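Side-chain contacts in transcription regulator (Haloarcula marismortui ATCC 43049, PDB 3CRJ), which probably acts as a TetR-family transcriptional repressor, binding regulatory DNA through a helix-turn-helix domain: residues Thr16-Gln21 / Asp42-Ser47; Leu35-Ile40 / Ala50-Tyr55. One frame throughout, in Å; residues are numbered along the deposited sequence.

Interaction 1: residues Thr16-Gln21 / Asp42-Ser47; sequences TEEIMQ and DEYGKS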
loop_
_atom_site.group_PDB
_atom_site.type_symbol
_atom_site.label_atom_id
_atom_site.label_comp_id
_atom_site.label_asym_id
_atom_site.label_seq_id
_atom_site.Cartn_x
_atom_site.Cartn_y
_atom_site.Cartn_z
ATOM N N THR A 16 23.458 13.632 14.431
ATOM C CA THR A 16 22.410 12.695 14.069
ATOM C C THR A 16 21.290 13.447 13.325
ATOM O O THR A 16 20.950 13.102 12.189
ATOM C CB THR A 16 21.905 11.971 15.351
ATOM O OG1 THR A 16 23.016 11.338 16.002
ATOM C CG2 THR A 16 20.856 10.923 15.044
ATOM N N GLU A 17 20.768 14.499 13.957
ATOM C CA GLU A 17 19.724 15.359 13.395
ATOM C C GLU A 17 20.084 15.981 12.037
ATOM O O GLU A 17 19.314 15.883 11.078
ATOM C CB GLU A 17 19.384 16.455 14.393
ATOM C CG GLU A 17 18.196 16.154 15.282
ATOM C CD GLU A 17 16.968 16.952 14.875
ATOM O OE1 GLU A 17 16.757 17.130 13.661
ATOM O OE2 GLU A 17 16.223 17.415 15.767
ATOM N N GLU A 18 21.247 16.626 11.962
ATOM C CA GLU A 18 21.752 17.157 10.702
ATOM C C GLU A 18 21.865 16.054 9.661
ATOM O O GLU A 18 21.575 16.289 8.483
ATOM C CB GLU A 18 23.136 17.773 10.881
ATOM C CG GLU A 18 23.187 19.240 11.203
ATOM C CD GLU A 18 24.588 19.775 11.008
ATOM O OE1 GLU A 18 24.983 19.962 9.839
ATOM O OE2 GLU A 18 25.309 19.991 12.003
ATOM N N ILE A 19 22.297 14.862 10.094
ATOM C CA ILE A 19 22.363 13.704 9.188
ATOM C C ILE A 19 20.980 13.177 8.793
ATOM O O ILE A 19 20.769 12.851 7.631
ATOM C CB ILE A 19 23.286 12.563 9.697
ATOM C CG1 ILE A 19 24.767 12.981 9.597
ATOM C CG2 ILE A 19 23.060 11.300 8.879
ATOM C CD1 ILE A 19 25.776 11.964 10.168
HETATM N N MSE A 20 20.044 13.103 9.744
HETATM C CA MSE A 20 18.679 12.717 9.401
HETATM C C MSE A 20 18.103 13.677 8.362
HETATM O O MSE A 20 17.542 13.258 7.368
HETATM C CB MSE A 20 17.788 12.645 10.631
HETATM C CG MSE A 20 18.087 11.468 11.582
HETATM SE SE MSE A 20 18.193 9.649 10.789
HETATM C CE MSE A 20 19.994 9.649 10.046
ATOM N N GLN A 21 18.286 14.973 8.577
ATOM C CA GLN A 21 17.828 15.972 7.612
ATOM C C GLN A 21 18.434 15.789 6.217
ATOM O O GLN A 21 17.718 15.794 5.225
ATOM C CB GLN A 21 18.057 17.372 8.159
ATOM C CG GLN A 21 17.041 17.746 9.201
ATOM C CD GLN A 21 17.570 18.740 10.198
ATOM O OE1 GLN A 21 17.601 18.466 11.391
ATOM N NE2 GLN A 21 17.997 19.903 9.720
ATOM N N ASP A 42 26.939 14.169 0.585
ATOM C CA ASP A 42 26.860 15.413 -0.202
ATOM C C ASP A 42 25.796 16.385 0.325
ATOM O O ASP A 42 25.982 17.591 0.335
ATOM C CB ASP A 42 26.651 15.147 -1.691
ATOM C CG ASP A 42 26.593 16.446 -2.505
ATOM O OD1 ASP A 42 25.517 17.104 -2.543
ATOM O OD2 ASP A 42 27.629 16.828 -3.109
ATOM N N GLU A 43 24.677 15.850 0.777
ATOM C CA GLU A 43 23.642 16.697 1.333
ATOM C C GLU A 43 23.945 17.197 2.746
ATOM O O GLU A 43 23.425 18.221 3.170
ATOM C CB GLU A 43 22.294 15.992 1.255
ATOM C CG GLU A 43 21.560 16.286 -0.052
ATOM C CD GLU A 43 20.856 17.625 -0.038
ATOM O OE1 GLU A 43 21.017 18.379 0.941
ATOM O OE2 GLU A 43 20.140 17.923 -1.011
ATOM N N TYR A 44 24.804 16.471 3.451
ATOM C CA TYR A 44 25.176 16.792 4.823
ATOM C C TYR A 44 26.265 17.860 4.830
ATOM O O TYR A 44 26.336 18.684 5.738
ATOM C CB TYR A 44 25.603 15.499 5.526
ATOM C CG TYR A 44 26.203 15.610 6.905
ATOM C CD1 TYR A 44 25.595 16.370 7.915
ATOM C CD2 TYR A 44 27.344 14.892 7.224
ATOM C CE1 TYR A 44 26.150 16.445 9.207
ATOM C CE2 TYR A 44 27.910 14.951 8.515
ATOM C CZ TYR A 44 27.310 15.723 9.498
ATOM O OH TYR A 44 27.879 15.764 10.756
ATOM N N GLY A 45 27.089 17.856 3.788
ATOM C CA GLY A 45 28.075 18.908 3.577
ATOM C C GLY A 45 29.420 18.508 4.127
ATOM O O GLY A 45 30.421 19.192 3.908
ATOM N N LYS A 46 29.437 17.389 4.841
ATOM C CA LYS A 46 30.671 16.836 5.374
ATOM C C LYS A 46 31.142 15.612 4.600
ATOM O O LYS A 46 30.412 15.072 3.782
ATOM C CB LYS A 46 30.515 16.503 6.858
ATOM C CG LYS A 46 30.962 17.621 7.795
ATOM C CD LYS A 46 29.769 18.356 8.384
ATOM C CE LYS A 46 30.206 19.293 9.529
ATOM N NZ LYS A 46 29.077 19.585 10.487
ATOM N N SER A 47 32.391 15.223 4.843
ATOM C CA SER A 47 32.984 13.969 4.385
ATOM C C SER A 47 32.069 12.745 4.503
ATOM O O SER A 47 31.220 12.666 5.391
ATOM C CB SER A 47 34.236 13.693 5.206
ATOM O OG SER A 47 34.523 12.309 5.204
#

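Interaction 2: residues Leu35-Ile40 / Ala50-Tyr55; sequences LTIQRI and AVHYYY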
loop_
_atom_site.group_PDB
_atom_site.type_symbol
_atom_site.label_atom_id
_atom_site.label_comp_id
_atom_site.label_asym_id
_atom_site.label_seq_id
_atom_site.Cartn_x
_atom_site.Cartn_y
_atom_site.Cartn_z
ATOM N N LEU A 35 19.834 5.890 -3.513
ATOM C CA LEU A 35 20.415 6.555 -2.364
ATOM C C LEU A 35 21.737 5.899 -2.107
ATOM O O LEU A 35 21.882 4.680 -2.260
ATOM C CB LEU A 35 19.552 6.351 -1.140
ATOM C CG LEU A 35 19.303 7.524 -0.198
ATOM C CD1 LEU A 35 19.505 7.005 1.187
ATOM C CD2 LEU A 35 20.217 8.708 -0.428
ATOM N N THR A 36 22.704 6.714 -1.724
ATOM C CA THR A 36 24.013 6.233 -1.304
ATOM C C THR A 36 24.484 7.103 -0.143
ATOM O O THR A 36 24.296 8.315 -0.155
ATOM C CB THR A 36 25.075 6.307 -2.446
ATOM O OG1 THR A 36 25.383 7.676 -2.752
ATOM C CG2 THR A 36 24.599 5.611 -3.697
ATOM N N ILE A 37 25.097 6.492 0.861
ATOM C CA ILE A 37 25.851 7.247 1.861
ATOM C C ILE A 37 26.492 8.486 1.193
ATOM O O ILE A 37 26.344 9.620 1.665
ATOM C CB ILE A 37 26.939 6.363 2.494
ATOM C CG1 ILE A 37 26.339 5.063 3.063
ATOM C CG2 ILE A 37 27.757 7.141 3.527
ATOM C CD1 ILE A 37 25.627 5.213 4.398
ATOM N N GLN A 38 27.157 8.271 0.060
ATOM C CA GLN A 38 27.809 9.364 -0.602
ATOM C C GLN A 38 26.855 10.530 -0.823
ATOM O O GLN A 38 27.198 11.689 -0.540
ATOM C CB GLN A 38 28.409 8.927 -1.923
ATOM C CG GLN A 38 29.178 10.046 -2.597
ATOM C CD GLN A 38 29.969 10.912 -1.591
ATOM O OE1 GLN A 38 29.620 12.084 -1.358
ATOM N NE2 GLN A 38 31.023 10.334 -0.982
ATOM N N ARG A 39 25.662 10.229 -1.328
ATOM C CA ARG A 39 24.729 11.287 -1.692
ATOM C C ARG A 39 24.160 11.939 -0.438
ATOM O O ARG A 39 24.040 13.167 -0.357
ATOM C CB ARG A 39 23.648 10.766 -2.630
ATOM C CG ARG A 39 24.105 10.795 -4.082
ATOM C CD ARG A 39 23.314 9.828 -4.909
ATOM N NE ARG A 39 23.921 9.617 -6.221
ATOM C CZ ARG A 39 23.239 9.269 -7.311
ATOM N NH1 ARG A 39 21.929 9.094 -7.258
ATOM N NH2 ARG A 39 23.856 9.107 -8.463
ATOM N N ILE A 40 23.859 11.106 0.552
ATOM C CA ILE A 40 23.610 11.576 1.901
ATOM C C ILE A 40 24.726 12.526 2.339
ATOM O O ILE A 40 24.461 13.670 2.706
ATOM C CB ILE A 40 23.518 10.402 2.858
ATOM C CG1 ILE A 40 22.380 9.483 2.415
ATOM C CG2 ILE A 40 23.370 10.906 4.296
ATOM C CD1 ILE A 40 22.195 8.259 3.289
ATOM N N ALA A 50 32.249 11.153 7.813
ATOM C CA ALA A 50 31.520 11.806 8.890
ATOM C C ALA A 50 30.106 11.196 9.058
ATOM O O ALA A 50 29.534 11.271 10.140
ATOM C CB ALA A 50 31.459 13.311 8.668
ATOM N N VAL A 51 29.552 10.590 8.008
ATOM C CA VAL A 51 28.362 9.769 8.184
ATOM C C VAL A 51 28.681 8.331 8.619
ATOM O O VAL A 51 27.999 7.793 9.495
ATOM C CB VAL A 51 27.292 9.898 7.015
ATOM C CG1 VAL A 51 27.743 10.840 5.926
ATOM C CG2 VAL A 51 26.807 8.531 6.477
ATOM N N HIS A 52 29.731 7.721 8.064
ATOM C CA HIS A 52 30.117 6.363 8.503
ATOM C C HIS A 52 30.566 6.288 9.956
ATOM O O HIS A 52 30.687 5.194 10.531
ATOM C CB HIS A 52 31.163 5.737 7.593
ATOM C CG HIS A 52 30.579 5.097 6.379
ATOM N ND1 HIS A 52 31.134 5.230 5.124
ATOM C CD2 HIS A 52 29.475 4.336 6.224
ATOM C CE1 HIS A 52 30.399 4.574 4.246
ATOM N NE2 HIS A 52 29.381 4.029 4.888
ATOM N N TYR A 53 30.806 7.456 10.545
ATOM C CA TYR A 53 31.079 7.564 11.970
ATOM C C TYR A 53 29.872 7.090 12.793
ATOM O O TYR A 53 30.040 6.483 13.839
ATOM C CB TYR A 53 31.475 9.003 12.332
ATOM C CG TYR A 53 31.827 9.222 13.791
ATOM C CD1 TYR A 53 30.852 9.599 14.711
ATOM C CD2 TYR A 53 33.133 9.066 14.249
ATOM C CE1 TYR A 53 31.167 9.809 16.056
ATOM C CE2 TYR A 53 33.454 9.272 15.586
ATOM C CZ TYR A 53 32.462 9.640 16.482
ATOM O OH TYR A 53 32.761 9.846 17.807
ATOM N N TYR A 54 28.666 7.351 12.297
ATOM C CA TYR A 54 27.448 7.007 13.018
ATOM C C TYR A 54 26.742 5.782 12.469
ATOM O O TYR A 54 26.128 5.034 13.222
ATOM C CB TYR A 54 26.493 8.197 13.038
ATOM C CG TYR A 54 27.083 9.388 13.742
ATOM C CD1 TYR A 54 27.091 9.461 15.135
ATOM C CD2 TYR A 54 27.650 10.434 13.024
ATOM C CE1 TYR A 54 27.637 10.546 15.793
ATOM C CE2 TYR A 54 28.202 11.523 13.667
ATOM C CZ TYR A 54 28.192 11.575 15.059
ATOM O OH TYR A 54 28.750 12.655 15.716
ATOM N N TYR A 55 26.815 5.591 11.158
ATOM C CA TYR A 55 26.161 4.470 10.500
ATOM C C TYR A 55 27.112 3.762 9.538
ATOM O O TYR A 55 27.888 4.410 8.820
ATOM C CB TYR A 55 24.915 4.955 9.773
ATOM C CG TYR A 55 24.074 5.880 10.617
ATOM C CD1 TYR A 55 23.292 5.385 11.664
ATOM C CD2 TYR A 55 24.072 7.248 10.382
ATOM C CE1 TYR A 55 22.533 6.224 12.447
ATOM C CE2 TYR A 55 23.310 8.101 11.160
ATOM C CZ TYR A 55 22.548 7.579 12.191
ATOM O OH TYR A 55 21.799 8.422 12.962
#

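Interaction 1: residues Thr16-Gln21 / Asp42-Ser47
In the N-terminal DNA-binding domain of this TetR-family protein, I19 of helix 12-30 packs against Y44, the residue that ends the first helix of the predicted helix-turn-helix motif. The meeting is a CH-pi contact made squarely on the ring: CG1 of I19 stands 3.6 Å from the centroid of the Y44 ring and only 7° off its normal. The more distal CD1 of I19 reaches toward the phenol end of the same ring and lies 4.0 Å from Y44 CE2. On the tyrosine side, CG is turned anti to the backbone N (chi1 172°), which carries the ring out to the side chains of E18 and I19. The ring edge is used as well, with E18 CB close to the ring plane and 3.7 Å from Y44 CE1. K46 covers the opposite face from I19, its CD displaced toward the rim, so the ring is held between an isoleucine and a lysine alkyl chain. Bent at chi2 (104°), that chain brings its ammonium group back toward E18; the 4.1 Å from E18 OE2 to K46 NZ is too long for a salt bridge, though the opposite charges probably still attract. An alanine in place of Y44 would probably leave I19 CG1 and the K46 chain without the ring that separates them, opening a gap between the end of helix 37-44 and helix 12-30. Beyond Y44 the chain leaves the helix at G45, whose positive phi begins the turn. Around the contact, A22 and Q15 of helix 12-30 also touch Y44, E43 forms a salt bridge with R25, and I19 continues onto V51 of helix 48-52, so helix 12-30 backs both helices of the motif.

Interaction 2: residues Leu35-Ile40 / Ala50-Tyr55
With CG2 anti to the backbone N and CG1 anti to the carbonyl carbon (chi1 -54°), I37 spreads its two branches between V51 and H52, while chi1 of -83° at H52 swings the imidazole back toward helix 37-44. The CG2 methyl of I37 makes two contacts. It meets V51 CG2 at 3.4 Å, methyl against methyl, and it also sits over one face of the H52 ring, 3.9 Å from the centroid and 22° off the normal, in a CH-pi contact displaced toward the CE1-NE2 rim. The other branch follows the same rim, with I37 CG1 3.7 Å from H52 NE2. One isoleucine thus touches two successive residues of helix 48-52, a buried valine on the inner side and an exposed histidine on the outer. Each segment has its own bonds that shape the backbone. Just ahead of I37, T36 serves as N-cap: its OG1 accepts from R39 N at 2.9 Å, capping the first turn of helix 37-44. Across from it, V51 O takes both Y54 N (2.9 Å) and Y55 N (3.0 Å), which closes the chain into a turn as the short helix ends. Behind the contact, V51 also packs on A41 of helix 37-44 and on L61 of helix 58-78. The pair of helices forms the predicted helix-turn-helix, and in TetR relatives the second of them is the recognition helix that enters the DNA major groove. No hydrogen bond spans the two segments, so their joining rests on dispersion between aliphatic groups and on CH-pi attraction, with the polar H52 imidazole at the exposed side, where it can meet solvent.

From the N terminus, helix 12-30 supplies the first segment of interaction 1; the chain then runs on to 35-40, the first segment of interaction 2, before 42-47 returns to close interaction 1, and 50-55 finally closes interaction 2. The two loops therefore cross, and helix 37-44 takes part in both, its start facing helix 48-52 and its end facing helix 12-30. Their centres lie about 8 Å apart and they touch directly: I19 CD1 packs on Y54 CD2 at 3.7 Å, and the Y55 hydroxyl end rests against T16 and M20. Together they bind three helices of the N-terminal domain into one unit.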